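Long-range contacts in GTN Reductase (Agrobacterium tumefaciens, PDB 5N6G), which binds flavin mononucleotide and, as a member of the Old Yellow Enzyme family, probably reduces activated carbon-carbon double bonds at the expense of a nicotinamide cofactor: residues Tyr160-Arg165 and Ala217-Ile222; Thr227-Pro233 and Leu261-Val267; Val253-Lys258 and Ala292-Gly298; Gly300-Asn305 and Lys321-Ala326. One frame throughout, in Å; residues are numbered along the deposited sequence.

Contact 1. Residues Tyr160-Arg165 and Ala217-Ile222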
# COMPACT_ATOMS: atom_id res chain seq x y z
N TYR A 160 14.49 -3.85 1.13
CA TYR A 160 13.23 -4.41 1.62
C TYR A 160 13.44 -5.24 2.89
O TYR A 160 12.61 -5.19 3.81
CB TYR A 160 12.54 -5.24 0.55
CG TYR A 160 11.67 -4.46 -0.39
CD1 TYR A 160 10.40 -4.03 -0.03
CD2 TYR A 160 12.10 -4.20 -1.68
CE1 TYR A 160 9.60 -3.33 -0.90
CE2 TYR A 160 11.30 -3.49 -2.55
CZ TYR A 160 10.04 -3.08 -2.16
OH TYR A 160 9.25 -2.38 -3.03
N ARG A 161 14.55 -5.99 2.97
CA ARG A 161 14.85 -6.73 4.19
C ARG A 161 15.02 -5.79 5.36
O ARG A 161 14.45 -6.00 6.43
CB ARG A 161 16.11 -7.59 4.02
CG ARG A 161 15.99 -8.73 3.01
CD ARG A 161 17.22 -9.61 2.97
NE ARG A 161 17.17 -10.46 1.78
CZ ARG A 161 17.81 -10.24 0.64
NH1 ARG A 161 18.67 -9.23 0.52
NH2 ARG A 161 17.60 -11.04 -0.39
N SER A 162 15.84 -4.75 5.18
CA SER A 162 16.08 -3.87 6.31
C SER A 162 14.83 -3.06 6.66
O SER A 162 14.60 -2.75 7.83
CB SER A 162 17.29 -2.97 6.04
OG SER A 162 17.02 -2.01 5.05
N GLY A 163 14.02 -2.70 5.66
CA GLY A 163 12.77 -2.00 5.93
C GLY A 163 11.78 -2.85 6.70
O GLY A 163 11.10 -2.35 7.60
N ALA A 164 11.67 -4.13 6.36
CA ALA A 164 10.81 -5.04 7.11
C ALA A 164 11.30 -5.18 8.55
O ALA A 164 10.49 -5.15 9.50
CB ALA A 164 10.75 -6.39 6.41
N ARG A 165 12.61 -5.34 8.74
CA ARG A 165 13.20 -5.41 10.07
C ARG A 165 12.96 -4.12 10.85
O ARG A 165 12.61 -4.16 12.05
CB ARG A 165 14.69 -5.70 9.94
CG ARG A 165 15.46 -5.83 11.20
CD ARG A 165 16.95 -5.82 10.85
NE ARG A 165 17.23 -6.59 9.63
CZ ARG A 165 18.04 -6.19 8.65
NH1 ARG A 165 18.66 -5.02 8.70
NH2 ARG A 165 18.21 -6.97 7.58
N ALA A 217 12.03 -12.22 0.39
CA ALA A 217 12.99 -11.50 1.22
C ALA A 217 12.34 -10.97 2.50
O ALA A 217 12.91 -11.11 3.60
CB ALA A 217 13.62 -10.34 0.43
N VAL A 218 11.17 -10.35 2.38
CA VAL A 218 10.45 -9.83 3.55
C VAL A 218 10.00 -10.96 4.46
O VAL A 218 10.19 -10.92 5.69
CB VAL A 218 9.26 -8.97 3.09
CG1 VAL A 218 8.36 -8.59 4.26
CG2 VAL A 218 9.76 -7.74 2.33
N ALA A 219 9.41 -12.01 3.88
CA ALA A 219 8.92 -13.12 4.69
C ALA A 219 10.03 -13.82 5.44
O ALA A 219 9.83 -14.28 6.58
CB ALA A 219 8.16 -14.11 3.80
N GLU A 220 11.22 -13.96 4.83
CA GLU A 220 12.34 -14.57 5.51
C GLU A 220 12.78 -13.73 6.70
O GLU A 220 13.18 -14.26 7.73
CB GLU A 220 13.49 -14.77 4.52
CG GLU A 220 14.73 -15.42 5.11
CD GLU A 220 14.48 -16.84 5.58
OE1 GLU A 220 13.76 -17.58 4.87
OE2 GLU A 220 14.98 -17.22 6.66
N GLU A 221 12.65 -12.41 6.57
CA GLU A 221 13.13 -11.52 7.62
C GLU A 221 12.17 -11.47 8.81
O GLU A 221 12.62 -11.53 9.96
CB GLU A 221 13.35 -10.13 7.03
CG GLU A 221 13.98 -9.14 7.98
CD GLU A 221 15.42 -9.52 8.35
OE1 GLU A 221 16.11 -10.17 7.53
OE2 GLU A 221 15.86 -9.17 9.47
N ILE A 222 10.86 -11.38 8.55
CA ILE A 222 9.89 -11.14 9.62
C ILE A 222 8.87 -12.26 9.78
O ILE A 222 8.10 -12.22 10.75
CB ILE A 222 9.14 -9.81 9.44
CG1 ILE A 222 8.20 -9.87 8.22
CG2 ILE A 222 10.13 -8.65 9.36
CD1 ILE A 222 7.28 -8.65 8.11
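Two neighbouring helices on the outside of the TIM barrel meet here, with A164 of helix 150-169 packed against V218 and I222 of helix 204-222. The short segments run in roughly the same direction, 39° apart, and their axes close to 8.5 Å. Small side chains permit that distance. The methyl of A164 sits between two branches of the other helix: its CB is 3.9 Å from V218 CG1 and 3.8 Å from I222 CG2. V218 reaches both residues of this turn because its two methyls diverge; CG1 goes to A164, while CG2 meets CB of Y160. The tyrosine ring then leads inward, to I98 on strand 94-99. A217 is equally compact, and the extended chain of R161 lies along it, with NE 3.8 Å from A217 CB, before its guanidinium pairs with E158.

Toward solvent, R165 and E221 form a salt bridge. R165 NE gives an almost straight bond (176°) to E221 OE2 at 2.9 Å; the carboxylate lies at the guanidinium edge, but the nitrogen arrives from above the carboxylate plane, the two planes being 73° apart. Bends at chi3 of R165 and chi2 of E221 bring the charged ends together beside the helices. Apolar contacts inside and an ion pair at the rim are what adjacent amphipathic helices in the outer layer of a (beta/alpha)8 barrel display.

Contact 2. Residues Thr227-Pro233 and Leu261-Val267. With FMN (flavin mononucleotide), chain B.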
# COMPACT_ATOMS: atom_id res chain seq x y z
N THR A 227 3.46 -10.96 6.90
CA THR A 227 3.69 -10.35 5.58
C THR A 227 2.41 -10.39 4.75
O THR A 227 1.85 -11.47 4.53
CB THR A 227 4.81 -11.06 4.83
OG1 THR A 227 6.00 -11.08 5.64
CG2 THR A 227 5.09 -10.38 3.52
N GLY A 228 1.95 -9.22 4.30
CA GLY A 228 0.88 -9.13 3.32
C GLY A 228 1.33 -8.32 2.11
O GLY A 228 2.47 -7.87 2.03
N ILE A 229 0.42 -8.19 1.15
CA ILE A 229 0.77 -7.51 -0.10
C ILE A 229 -0.47 -6.84 -0.65
O ILE A 229 -1.57 -7.40 -0.56
CB ILE A 229 1.38 -8.50 -1.12
CG1 ILE A 229 1.88 -7.79 -2.37
CG2 ILE A 229 0.39 -9.63 -1.43
CD1 ILE A 229 2.86 -8.63 -3.18
N ARG A 230 -0.30 -5.68 -1.26
CA ARG A 230 -1.38 -4.99 -1.95
C ARG A 230 -1.19 -5.09 -3.46
O ARG A 230 -0.11 -4.79 -3.97
CB ARG A 230 -1.45 -3.52 -1.53
CG ARG A 230 -2.74 -2.87 -2.00
CD ARG A 230 -2.94 -1.48 -1.47
NE ARG A 230 -4.35 -1.24 -1.20
CZ ARG A 230 -4.98 -0.07 -1.30
NH1 ARG A 230 -4.35 0.99 -1.75
NH2 ARG A 230 -6.25 0.01 -0.95
N LEU A 231 -2.26 -5.43 -4.17
CA LEU A 231 -2.25 -5.63 -5.62
C LEU A 231 -3.39 -4.83 -6.24
O LEU A 231 -4.43 -4.63 -5.62
CB LEU A 231 -2.40 -7.12 -5.99
CG LEU A 231 -1.36 -8.05 -5.39
CD1 LEU A 231 -1.82 -9.51 -5.60
CD2 LEU A 231 -0.01 -7.75 -6.03
N SER A 232 -3.21 -4.40 -7.49
CA SER A 232 -4.19 -3.57 -8.17
C SER A 232 -4.16 -3.93 -9.65
O SER A 232 -3.48 -3.26 -10.46
CB SER A 232 -3.93 -2.08 -7.94
OG SER A 232 -2.59 -1.73 -8.27
N PRO A 233 -4.87 -4.99 -10.05
CA PRO A 233 -4.67 -5.56 -11.40
C PRO A 233 -4.94 -4.63 -12.57
O PRO A 233 -4.30 -4.80 -13.62
CB PRO A 233 -5.65 -6.75 -11.41
CG PRO A 233 -5.80 -7.14 -9.99
CD PRO A 233 -5.65 -5.88 -9.18
N LEU A 261 1.15 -16.47 3.41
CA LEU A 261 1.09 -15.04 3.72
C LEU A 261 -0.10 -14.70 4.60
O LEU A 261 -1.11 -15.43 4.67
CB LEU A 261 1.04 -14.21 2.44
CG LEU A 261 2.24 -14.36 1.48
CD1 LEU A 261 2.06 -13.43 0.32
CD2 LEU A 261 3.55 -14.08 2.21
N ALA A 262 0.01 -13.54 5.26
CA ALA A 262 -1.00 -13.10 6.22
C ALA A 262 -2.25 -12.58 5.54
O ALA A 262 -3.37 -12.87 5.98
CB ALA A 262 -0.41 -12.03 7.13
N PHE A 263 -2.09 -11.86 4.43
CA PHE A 263 -3.22 -11.24 3.75
C PHE A 263 -2.83 -10.82 2.35
O PHE A 263 -1.66 -10.53 2.04
CB PHE A 263 -3.79 -10.04 4.54
CG PHE A 263 -2.83 -8.89 4.75
CD1 PHE A 263 -2.01 -8.87 5.87
CD2 PHE A 263 -2.76 -7.83 3.85
CE1 PHE A 263 -1.11 -7.82 6.10
CE2 PHE A 263 -1.87 -6.76 4.07
CZ PHE A 263 -1.05 -6.77 5.19
N ILE A 264 -3.86 -10.78 1.50
CA ILE A 264 -3.82 -10.19 0.17
C ILE A 264 -4.82 -9.04 0.18
O ILE A 264 -6.00 -9.25 0.52
CB ILE A 264 -4.21 -11.19 -0.94
CG1 ILE A 264 -3.49 -12.54 -0.76
CG2 ILE A 264 -3.99 -10.55 -2.32
CD1 ILE A 264 -1.98 -12.47 -0.95
N HIS A 265 -4.38 -7.85 -0.20
CA HIS A 265 -5.20 -6.66 -0.25
C HIS A 265 -5.35 -6.25 -1.71
O HIS A 265 -4.35 -5.93 -2.36
CB HIS A 265 -4.55 -5.56 0.59
CG HIS A 265 -5.33 -4.30 0.71
ND1 HIS A 265 -4.92 -3.28 1.53
CD2 HIS A 265 -6.47 -3.88 0.13
CE1 HIS A 265 -5.78 -2.28 1.47
NE2 HIS A 265 -6.73 -2.62 0.62
N VAL A 266 -6.57 -6.29 -2.22
CA VAL A 266 -6.83 -6.08 -3.65
C VAL A 266 -7.64 -4.82 -3.86
O VAL A 266 -8.70 -4.64 -3.26
CB VAL A 266 -7.54 -7.30 -4.27
CG1 VAL A 266 -8.87 -7.58 -3.59
CG2 VAL A 266 -7.73 -7.11 -5.77
N VAL A 267 -7.14 -3.96 -4.75
CA VAL A 267 -7.87 -2.80 -5.27
C VAL A 267 -8.68 -3.29 -6.46
O VAL A 267 -8.13 -3.74 -7.47
CB VAL A 267 -6.91 -1.68 -5.70
CG1 VAL A 267 -7.67 -0.49 -6.30
CG2 VAL A 267 -6.03 -1.22 -4.53
N1 FMN B . -3.02 3.63 -1.84
C2 FMN B . -1.88 3.00 -1.42
O2 FMN B . -1.65 1.80 -1.67
N3 FMN B . -0.97 3.70 -0.66
C4 FMN B . -1.06 5.03 -0.30
O4 FMN B . -0.21 5.55 0.42
C4A FMN B . -2.26 5.69 -0.78
N5 FMN B . -2.44 6.95 -0.45
C5A FMN B . -3.66 7.52 -0.78
C6 FMN B . -3.92 8.81 -0.34
C7 FMN B . -5.16 9.39 -0.54
C7M FMN B . -5.41 10.79 -0.02
C8 FMN B . -6.17 8.68 -1.20
C8M FMN B . -7.55 9.26 -1.37
C9 FMN B . -5.91 7.39 -1.66
C9A FMN B . -4.67 6.81 -1.44
N10 FMN B . -4.41 5.47 -1.80
C10 FMN B . -3.20 4.89 -1.51
C1' FMN B . -5.52 4.66 -2.32
C2' FMN B . -6.43 4.20 -1.18
O2' FMN B . -5.74 3.30 -0.31
C3' FMN B . -7.71 3.52 -1.68
O3' FMN B . -7.38 2.43 -2.53
C4' FMN B . -8.65 4.46 -2.44
O4' FMN B . -8.90 5.64 -1.67
C5' FMN B . -9.94 3.78 -2.84
O5' FMN B . -10.68 3.38 -1.67
P FMN B . -11.99 4.16 -1.09
O1P FMN B . -13.03 4.07 -2.19
O2P FMN B . -11.54 5.59 -0.88
O3P FMN B . -12.33 3.42 0.15
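Strands 227-231 and 263-267 run parallel, the axes of the two short segments approaching to 4.7 Å, and are joined by bonds such as H265 N to I229 O (2.9 Å) and L231 N to H265 O (2.8 Å). On the barrel-interior face, G228 has no side chain, so the F263 ring can lie directly over its CA, 3.5 Å from the ring centroid. A chi1 of 62° turns the ring back over the neighbouring strand to this point.

Further along that face, R230 and H265 lie side by side. R230 NE passes over the imidazole, while V267 CG2 covers one guanidinium face, 3.6 Å from R230 CZ, and H265 NE2 lies at the guanidinium edge. H265 ND1 is bonded to E176, which would fix the ring's rotation. Thus positioned, R230 NH1 donates to flavin O2 at 2.8 Å and NH2 to ribityl O3' at 3.1 Å; a positive charge beside O2 would be expected to stabilise negative charge on the reduced flavin.

On the opposite face, I229 CG2 meets I264 CD1 at 3.7 Å, beneath the helices. An aliphatic exterior and an arginine reaching the flavin pyrimidine from inside mark a beta-alpha-beta unit of an FMN-binding TIM barrel.

Contact 3. Residues Val253-Lys258 and Ala292-Gly298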
# COMPACT_ATOMS: atom_id res chain seq x y z
N VAL A 253 -0.91 -14.62 -7.97
CA VAL A 253 -1.52 -15.09 -6.72
C VAL A 253 -1.45 -16.60 -6.59
O VAL A 253 -1.44 -17.11 -5.46
CB VAL A 253 -2.97 -14.63 -6.51
CG1 VAL A 253 -3.03 -13.20 -6.15
CG2 VAL A 253 -3.89 -15.01 -7.67
N GLU A 254 -1.36 -17.36 -7.69
CA GLU A 254 -1.07 -18.77 -7.56
C GLU A 254 0.25 -18.98 -6.83
O GLU A 254 0.35 -19.83 -5.95
CB GLU A 254 -1.03 -19.41 -8.95
CG GLU A 254 -0.70 -20.86 -8.96
CD GLU A 254 -0.09 -21.32 -10.28
OE1 GLU A 254 -0.13 -20.54 -11.26
OE2 GLU A 254 0.43 -22.45 -10.32
N GLN A 255 1.25 -18.18 -7.17
CA GLN A 255 2.53 -18.30 -6.49
C GLN A 255 2.44 -17.81 -5.06
O GLN A 255 3.03 -18.41 -4.16
CB GLN A 255 3.61 -17.53 -7.25
CG GLN A 255 3.79 -17.96 -8.68
CD GLN A 255 3.66 -19.45 -8.91
OE1 GLN A 255 4.36 -20.25 -8.30
NE2 GLN A 255 2.76 -19.84 -9.81
N LEU A 256 1.69 -16.72 -4.81
CA LEU A 256 1.53 -16.22 -3.44
C LEU A 256 0.77 -17.21 -2.58
O LEU A 256 0.98 -17.27 -1.36
CB LEU A 256 0.83 -14.87 -3.45
CG LEU A 256 1.63 -13.74 -4.10
CD1 LEU A 256 0.76 -12.49 -4.16
CD2 LEU A 256 2.91 -13.40 -3.40
N GLY A 257 -0.11 -18.01 -3.19
CA GLY A 257 -0.85 -19.03 -2.46
C GLY A 257 0.02 -20.11 -1.86
O GLY A 257 -0.43 -20.86 -0.99
N LYS A 258 1.25 -20.21 -2.33
CA LYS A 258 2.21 -21.20 -1.85
C LYS A 258 3.03 -20.70 -0.67
O LYS A 258 3.77 -21.51 -0.07
CB LYS A 258 3.15 -21.58 -2.98
CG LYS A 258 2.49 -22.25 -4.18
CD LYS A 258 3.46 -22.33 -5.32
CE LYS A 258 2.83 -23.01 -6.53
NZ LYS A 258 3.84 -23.08 -7.63
N ALA A 292 -7.73 -18.43 -7.94
CA ALA A 292 -6.35 -18.83 -8.24
C ALA A 292 -5.52 -18.85 -6.97
O ALA A 292 -4.65 -19.71 -6.79
CB ALA A 292 -5.75 -17.89 -9.27
N TYR A 293 -5.78 -17.91 -6.07
CA TYR A 293 -5.07 -17.87 -4.80
C TYR A 293 -5.51 -19.04 -3.92
O TYR A 293 -4.67 -19.79 -3.39
CB TYR A 293 -5.34 -16.55 -4.10
CG TYR A 293 -4.67 -16.41 -2.75
CD1 TYR A 293 -3.27 -16.36 -2.64
CD2 TYR A 293 -5.42 -16.29 -1.61
CE1 TYR A 293 -2.67 -16.22 -1.42
CE2 TYR A 293 -4.81 -16.14 -0.36
CZ TYR A 293 -3.43 -16.11 -0.28
OH TYR A 293 -2.83 -15.98 0.96
N ARG A 294 -6.83 -19.20 -3.72
CA ARG A 294 -7.33 -20.25 -2.83
C ARG A 294 -6.96 -21.63 -3.33
O ARG A 294 -6.61 -22.53 -2.54
CB ARG A 294 -8.85 -20.13 -2.68
CG ARG A 294 -9.30 -18.91 -1.92
CD ARG A 294 -8.96 -19.00 -0.45
NE ARG A 294 -9.54 -17.88 0.29
CZ ARG A 294 -8.88 -17.06 1.09
NH1 ARG A 294 -7.58 -17.22 1.31
NH2 ARG A 294 -9.53 -16.07 1.71
N ASN A 295 -7.07 -21.84 -4.64
CA ASN A 295 -6.88 -23.18 -5.19
C ASN A 295 -5.41 -23.60 -5.11
O ASN A 295 -5.12 -24.80 -5.20
CB ASN A 295 -7.34 -23.23 -6.64
CG ASN A 295 -8.84 -23.16 -6.78
OD1 ASN A 295 -9.58 -23.31 -5.81
ND2 ASN A 295 -9.29 -22.93 -8.00
N ALA A 296 -4.50 -22.64 -4.99
CA ALA A 296 -3.08 -22.93 -4.79
C ALA A 296 -2.73 -23.17 -3.34
O ALA A 296 -1.55 -23.40 -3.03
CB ALA A 296 -2.22 -21.78 -5.30
N GLY A 297 -3.70 -23.11 -2.44
CA GLY A 297 -3.45 -23.28 -1.02
C GLY A 297 -3.46 -22.00 -0.22
O GLY A 297 -3.17 -22.03 0.98
N GLY A 298 -3.81 -20.87 -0.83
CA GLY A 298 -3.69 -19.60 -0.15
C GLY A 298 -4.71 -19.46 0.95
O GLY A 298 -5.92 -19.63 0.72
O HOH W 1 -0.43 -17.15 1.02
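Apolar packing brings the ends of helices 245-256 and 286-295 together, V253 touching A292 and Y293. V253 CG2 lies 3.8 Å from A292 CB. V253 CB is 3.9 Å from Y293 CB; a branched valine against a small alanine lets the helices approach closely. One turn on, the methyl of A296 reaches over the backbone of E254, its CB 3.3 Å from E254 O.

The aromatic contact is made by the Y293 ring. A chi1 of 179° sends it past V253 and alongside the last turn of the other helix, its edge toward V253 O and L256. Y293 CE1 comes within 3.5 Å of G257 CA; G257 has no side chain, so Y293 and A296 can close up on its backbone. G298 CA lies over one ring face, toward the rim. G297, with positive phi, forms the Schellman motif that ends its helix, a conformation that suits glycine.

Polar links between the segments pass through water. The water donates to L256 O at 2.8 Å and is hydrogen-bonded to Y293 OH at 2.7 Å; this hydroxyl is also bonded to G300 N. R294 turns back to G298 O through NH1, 3.0 Å away, and its other partners are G300 and D323. The join therefore rests on close van der Waals fit, supplemented by a water that donates to L256 O and is itself held by Y293 OH.

Contact 4. Residues Gly300-Asn305 and Lys321-Ala326. With FMN (flavin mononucleotide), chain B.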
# COMPACT_ATOMS: atom_id res chain seq x y z
N GLY A 300 -4.38 -16.66 3.29
CA GLY A 300 -4.34 -15.31 3.78
C GLY A 300 -5.73 -14.69 3.81
O GLY A 300 -6.64 -15.09 3.09
N LEU A 301 -5.86 -13.67 4.65
CA LEU A 301 -7.09 -12.91 4.70
C LEU A 301 -7.26 -12.12 3.40
O LEU A 301 -6.32 -11.46 2.94
CB LEU A 301 -7.05 -11.95 5.90
CG LEU A 301 -8.38 -11.32 6.29
CD1 LEU A 301 -9.26 -12.35 6.96
CD2 LEU A 301 -8.15 -10.13 7.21
N TRP A 302 -8.43 -12.21 2.80
CA TRP A 302 -8.70 -11.57 1.52
C TRP A 302 -9.38 -10.23 1.79
O TRP A 302 -10.58 -10.20 2.14
CB TRP A 302 -9.57 -12.46 0.64
CG TRP A 302 -9.63 -12.01 -0.77
CD1 TRP A 302 -10.59 -11.22 -1.35
CD2 TRP A 302 -8.68 -12.31 -1.81
NE1 TRP A 302 -10.29 -11.00 -2.67
CE2 TRP A 302 -9.13 -11.66 -2.98
CE3 TRP A 302 -7.51 -13.07 -1.86
CZ2 TRP A 302 -8.45 -11.77 -4.19
CZ3 TRP A 302 -6.83 -13.14 -3.04
CH2 TRP A 302 -7.29 -12.50 -4.19
N ILE A 303 -8.64 -9.14 1.61
CA ILE A 303 -9.07 -7.79 1.95
C ILE A 303 -9.35 -7.07 0.65
O ILE A 303 -8.47 -6.99 -0.20
CB ILE A 303 -8.01 -7.02 2.76
CG1 ILE A 303 -7.57 -7.79 4.00
CG2 ILE A 303 -8.56 -5.63 3.07
CD1 ILE A 303 -6.40 -7.11 4.74
N ALA A 304 -10.54 -6.53 0.50
CA ALA A 304 -10.92 -5.86 -0.73
C ALA A 304 -11.09 -4.38 -0.48
O ALA A 304 -11.46 -3.96 0.61
CB ALA A 304 -12.23 -6.42 -1.30
N ASN A 305 -10.84 -3.61 -1.53
CA ASN A 305 -10.90 -2.16 -1.49
C ASN A 305 -11.42 -1.62 -2.80
O ASN A 305 -11.31 -2.27 -3.85
CB ASN A 305 -9.51 -1.57 -1.25
CG ASN A 305 -9.47 -0.09 -1.48
OD1 ASN A 305 -9.05 0.38 -2.54
ND2 ASN A 305 -9.94 0.67 -0.51
N LYS A 321 -17.65 -13.32 -0.37
CA LYS A 321 -16.80 -12.82 -1.46
C LYS A 321 -15.47 -12.30 -0.96
O LYS A 321 -14.44 -12.45 -1.64
CB LYS A 321 -17.52 -11.71 -2.22
CG LYS A 321 -18.70 -12.19 -3.02
CD LYS A 321 -19.44 -11.01 -3.66
CE LYS A 321 -20.67 -11.47 -4.44
NZ LYS A 321 -21.44 -10.31 -4.97
N VAL A 322 -15.47 -11.63 0.19
CA VAL A 322 -14.25 -11.07 0.76
C VAL A 322 -14.25 -11.39 2.24
O VAL A 322 -15.30 -11.63 2.84
CB VAL A 322 -14.12 -9.54 0.54
CG1 VAL A 322 -14.37 -9.18 -0.90
CG2 VAL A 322 -15.08 -8.77 1.44
N ASP A 323 -13.06 -11.36 2.85
CA ASP A 323 -12.95 -11.56 4.29
C ASP A 323 -13.00 -10.27 5.07
O ASP A 323 -13.36 -10.28 6.25
CB ASP A 323 -11.65 -12.28 4.64
CG ASP A 323 -11.54 -13.65 4.02
OD1 ASP A 323 -12.59 -14.32 3.88
OD2 ASP A 323 -10.40 -14.06 3.67
N ALA A 324 -12.62 -9.16 4.45
CA ALA A 324 -12.55 -7.88 5.12
C ALA A 324 -12.58 -6.81 4.04
O ALA A 324 -12.27 -7.08 2.87
CB ALA A 324 -11.30 -7.74 6.00
N VAL A 325 -12.93 -5.59 4.45
CA VAL A 325 -13.04 -4.46 3.54
C VAL A 325 -12.20 -3.31 4.08
O VAL A 325 -12.30 -2.96 5.26
CB VAL A 325 -14.51 -4.01 3.36
CG1 VAL A 325 -14.57 -2.72 2.56
CG2 VAL A 325 -15.33 -5.12 2.68
N ALA A 326 -11.36 -2.76 3.22
CA ALA A 326 -10.54 -1.61 3.55
C ALA A 326 -11.18 -0.36 2.96
O ALA A 326 -11.54 -0.33 1.78
CB ALA A 326 -9.12 -1.77 3.01
N1 FMN B . -3.02 3.63 -1.84
C2 FMN B . -1.88 3.00 -1.42
O2 FMN B . -1.65 1.80 -1.67
N3 FMN B . -0.97 3.70 -0.66
C4 FMN B . -1.06 5.03 -0.30
O4 FMN B . -0.21 5.55 0.42
C4A FMN B . -2.26 5.69 -0.78
N5 FMN B . -2.44 6.95 -0.45
C5A FMN B . -3.66 7.52 -0.78
C6 FMN B . -3.92 8.81 -0.34
C7 FMN B . -5.16 9.39 -0.54
C7M FMN B . -5.41 10.79 -0.02
C8 FMN B . -6.17 8.68 -1.20
C8M FMN B . -7.55 9.26 -1.37
C9 FMN B . -5.91 7.39 -1.66
C9A FMN B . -4.67 6.81 -1.44
N10 FMN B . -4.41 5.47 -1.80
C10 FMN B . -3.20 4.89 -1.51
C1' FMN B . -5.52 4.66 -2.32
C2' FMN B . -6.43 4.20 -1.18
O2' FMN B . -5.74 3.30 -0.31
C3' FMN B . -7.71 3.52 -1.68
O3' FMN B . -7.38 2.43 -2.53
C4' FMN B . -8.65 4.46 -2.44
O4' FMN B . -8.90 5.64 -1.67
C5' FMN B . -9.94 3.78 -2.84
O5' FMN B . -10.68 3.38 -1.67
P FMN B . -11.99 4.16 -1.09
O1P FMN B . -13.03 4.07 -2.19
O2P FMN B . -11.54 5.59 -0.88
O3P FMN B . -12.33 3.42 0.15
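N305 binds the FMN ribityl chain and strand 324-327 at once. Its OD1 accepts a hydrogen bond from FMN O3' at 2.6 Å, while ND2 donates to FMN O5' and to A326 O, each at 3.0 Å. The bond to A326 leaves near the amide plane but arrives from above the carbonyl plane. An asparagine suits this place because one short, flat group supplies both an acceptor and a two-proton donor, and the three bonds hold its rotation. A chi1 of 168° swings CG away from the backbone N and out to the cofactor.

At the far end of the strands D323 grips W302 twice: OD2 accepts from W302 N at 2.8 Å, on the anti side of the carboxylate, and D323 N donates to W302 O. That oxygen also receives A324 N in a longer, more bent bond. The carboxylate has a second partner in R294 of helix 286-295. Between these ends the parallel pairing continues through A304 N to A324 O (3.0 Å) and A326 N to A304 O.

The packing divides by face. I303 CG2 meets A326 CB at 3.9 Å on the side of N305, and on the helix-facing side A304 CB fits against V322 CG1 at 3.5 Å. The small methyls of A304 and A326 leave room for V322 and I303. Adjacent parallel strands 301-305 and 324-327 of the TIM barrel, with a ribityl-binding side chain at the C-terminal end of one, form one part of the flavin site, as in Old Yellow Enzyme-type barrels.

How the contacts relate
Contacts 2 and 4 share the barrel wall and the cofactor. Their centres lie 9 Å apart, strands 263-267 and 301-305 are neighbours, and R230 and N305, whose side chains come within about 3 Å, both bind the FMN ribityl O3'. Contact 3 packs behind them: I264 CG1 lies 3.6 Å from Y293 CZ, L231 meets V253, and Y293 OH and G300 N are 2.9 Å apart, joining the helix layer to the start of strand 301-305. Contact 1 touches contact 2 through T227, whose OG1 is 3.6 Å from I222 CG1, yet its centre is 24 Å from that of contact 4. The side chain of R230 is about 5 Å from the bound 2-phenylacrylic acid.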